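Local coordinates for probable ss-1,3-N-acetylglucosaminyltransferase (Staphylococcus aureus subsp. aureus N315, PDB 6H21), which is probably a glycosyltransferase with a GT-A-type family 2 domain, bound in this model to manganese and uridine-diphosphate-N-acetylglucosamine, at residues K180-K185 / I204-N209. Numbering follows the deposited sequence.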
loop_
_atom_site.group_PDB
_atom_site.type_symbol
_atom_site.label_atom_id
_atom_site.label_comp_id
_atom_site.label_asym_id
_atom_site.label_seq_id
_atom_site.Cartn_x
_atom_site.Cartn_y
_atom_site.Cartn_z
ATOM N N LYS C 180 -8.509 -2.959 48.812
ATOM C CA LYS C 180 -7.348 -2.196 49.260
ATOM C C LYS C 180 -6.122 -3.107 49.465
ATOM O O LYS C 180 -4.984 -2.688 49.225
ATOM C CB LYS C 180 -7.702 -1.424 50.537
ATOM C CG LYS C 180 -6.606 -0.491 51.041
ATOM C CD LYS C 180 -6.332 0.675 50.112
ATOM C CE LYS C 180 -4.999 1.358 50.341
ATOM N NZ LYS C 180 -4.657 1.510 51.775
ATOM N N SER C 181 -6.338 -4.344 49.918
ATOM C CA SER C 181 -5.223 -5.245 50.267
ATOM C C SER C 181 -4.391 -5.585 49.018
ATOM O O SER C 181 -3.176 -5.776 49.092
ATOM C CB SER C 181 -5.738 -6.483 50.962
ATOM O OG SER C 181 -6.646 -7.187 50.122
ATOM N N VAL C 182 -5.044 -5.656 47.854
ATOM C CA VAL C 182 -4.363 -5.912 46.582
ATOM C C VAL C 182 -3.423 -4.734 46.276
ATOM O O VAL C 182 -2.266 -4.923 45.854
ATOM C CB VAL C 182 -5.386 -6.150 45.452
ATOM C CG1 VAL C 182 -4.721 -6.229 44.087
ATOM C CG2 VAL C 182 -6.248 -7.383 45.702
ATOM N N ILE C 183 -3.928 -3.517 46.477
ATOM C CA ILE C 183 -3.160 -2.297 46.263
ATOM C C ILE C 183 -1.968 -2.259 47.242
ATOM O O ILE C 183 -0.857 -1.920 46.832
ATOM C CB ILE C 183 -4.080 -1.057 46.364
ATOM C CG1 ILE C 183 -4.982 -0.934 45.129
ATOM C CG2 ILE C 183 -3.284 0.223 46.594
ATOM C CD1 ILE C 183 -6.183 -0.038 45.336
ATOM N N ASP C 184 -2.194 -2.630 48.510
ATOM C CA ASP C 184 -1.158 -2.548 49.583
ATOM C C ASP C 184 -0.050 -3.599 49.373
ATOM O O ASP C 184 1.144 -3.258 49.318
ATOM C CB ASP C 184 -1.764 -2.719 50.977
ATOM C CG ASP C 184 -2.742 -1.625 51.367
ATOM O OD1 ASP C 184 -2.722 -0.560 50.718
ATOM O OD2 ASP C 184 -3.528 -1.850 52.310
ATOM N N LYS C 185 -0.456 -4.869 49.255
ATOM C CA LYS C 185 0.450 -6.008 49.128
ATOM C C LYS C 185 1.351 -5.837 47.899
ATOM O O LYS C 185 2.516 -6.205 47.940
ATOM C CB LYS C 185 -0.342 -7.315 49.012
ATOM C CG LYS C 185 -1.068 -7.766 50.273
ATOM C CD LYS C 185 -2.041 -8.904 50.014
ATOM C CE LYS C 185 -2.669 -9.473 51.268
ATOM N NZ LYS C 185 -2.921 -10.929 51.131
ATOM N N ILE C 204 -4.676 -1.737 34.925
ATOM C CA ILE C 204 -4.003 -2.924 34.380
ATOM C C ILE C 204 -3.131 -3.592 35.453
ATOM O O ILE C 204 -3.169 -4.818 35.580
ATOM C CB ILE C 204 -3.174 -2.570 33.126
ATOM C CG1 ILE C 204 -4.064 -2.132 31.958
ATOM C CG2 ILE C 204 -2.219 -3.706 32.755
ATOM C CD1 ILE C 204 -4.526 -3.242 31.047
ATOM N N GLU C 205 -2.316 -2.805 36.178
ATOM C CA GLU C 205 -1.464 -3.342 37.266
ATOM C C GLU C 205 -2.359 -4.074 38.274
ATOM O O GLU C 205 -2.004 -5.164 38.752
ATOM C CB GLU C 205 -0.625 -2.250 37.946
ATOM C CG GLU C 205 0.561 -1.776 37.105
ATOM C CD GLU C 205 1.554 -0.786 37.723
ATOM O OE1 GLU C 205 1.180 -0.029 38.639
ATOM O OE2 GLU C 205 2.717 -0.753 37.255
ATOM N N PHE C 206 -3.532 -3.491 38.574
ATOM C CA PHE C 206 -4.461 -4.095 39.508
ATOM C C PHE C 206 -4.986 -5.420 38.951
ATOM O O PHE C 206 -5.002 -6.434 39.668
ATOM C CB PHE C 206 -5.637 -3.173 39.825
ATOM C CG PHE C 206 -6.465 -3.645 40.988
ATOM C CD1 PHE C 206 -7.495 -4.553 40.806
ATOM C CD2 PHE C 206 -6.192 -3.207 42.274
ATOM C CE1 PHE C 206 -8.252 -4.986 41.882
ATOM C CE2 PHE C 206 -6.946 -3.649 43.351
ATOM C CZ PHE C 206 -7.971 -4.542 43.157
ATOM N N LEU C 207 -5.448 -5.394 37.697
ATOM C CA LEU C 207 -6.039 -6.586 37.014
ATOM C C LEU C 207 -5.040 -7.757 36.981
ATOM O O LEU C 207 -5.420 -8.900 37.170
ATOM C CB LEU C 207 -6.468 -6.214 35.584
ATOM C CG LEU C 207 -7.705 -5.327 35.457
ATOM C CD1 LEU C 207 -7.866 -4.838 34.024
ATOM C CD2 LEU C 207 -8.956 -6.058 35.917
ATOM N N MET C 208 -3.762 -7.450 36.739
ATOM C CA MET C 208 -2.717 -8.433 36.554
ATOM C C MET C 208 -2.283 -9.032 37.910
ATOM O O MET C 208 -1.566 -10.030 37.952
ATOM C CB MET C 208 -1.511 -7.787 35.860
ATOM C CG MET C 208 -1.767 -7.377 34.389
ATOM S SD MET C 208 -2.379 -8.738 33.362
ATOM C CE MET C 208 -4.124 -8.360 33.217
ATOM N N ASN C 209 -2.743 -8.442 39.013
ATOM C CA ASN C 209 -2.421 -8.911 40.354
ATOM C C ASN C 209 -3.692 -9.361 41.082
ATOM O O ASN C 209 -3.659 -9.568 42.256
ATOM C CB ASN C 209 -1.685 -7.822 41.128
ATOM C CG ASN C 209 -0.262 -7.699 40.643
ATOM O OD1 ASN C 209 0.561 -8.562 40.948
ATOM N ND2 ASN C 209 0.020 -6.684 39.842
#
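Val182 and Ile183 meet one corner of the Phe206 ring, one over a face and one at the edge, and this apolar contact joins the short helix 180-185 to the C-terminal end of helix 198-207. Val182 lies over a ring face: its CG1 methyl stands 3.9 Å from the centroid of the Phe206 ring and 26° off the ring normal, a CH-pi contact displaced toward the rim. The nearest ring atom is CE2 of Phe206, 3.5 Å from CG1 of Val182, and the CB of Val182 rests against the same corner. CG1 of Val182 also reaches the backbone O of Asn209, at 4.0 Å. Ile183 comes from another direction, in the plane of the ring, where its CG1 meets the CD2-CE2 edge of Phe206, 3.8 Å from each atom. Phe206 extends toward the facing helix because its CG is anti to the backbone N (chi1 -168°), which carries the ring beyond its own helix; Phe178 adds an edge-to-face ring contact and Leu134 packs on it from strand 134-142.

In the GT-A fold of this family 2 glycosyltransferase, helix 180-185 directly follows strand 177-179 of the central mixed sheet, and Ile183 also touches Val106 of strand 105-108.

No hydrogen bond crosses between the segments; the polar side chains pair within their own segment or with the surrounding chain. Asn209, just past the helix, folds back on its last turn, its ND2 giving a 2.8 Å hydrogen bond to Glu205 O with an N-H...O angle of 160°. That carbonyl oxygen lies close to the amide plane of Asn209, which would favour this turn of the side-chain amide. On the other helix, Lys180 NZ forms a salt bridge of 3.0 Å with Asp184 OD1, one turn on, and also hydrogen-bonds to the carbonyl oxygens of Leu98 and Ser101.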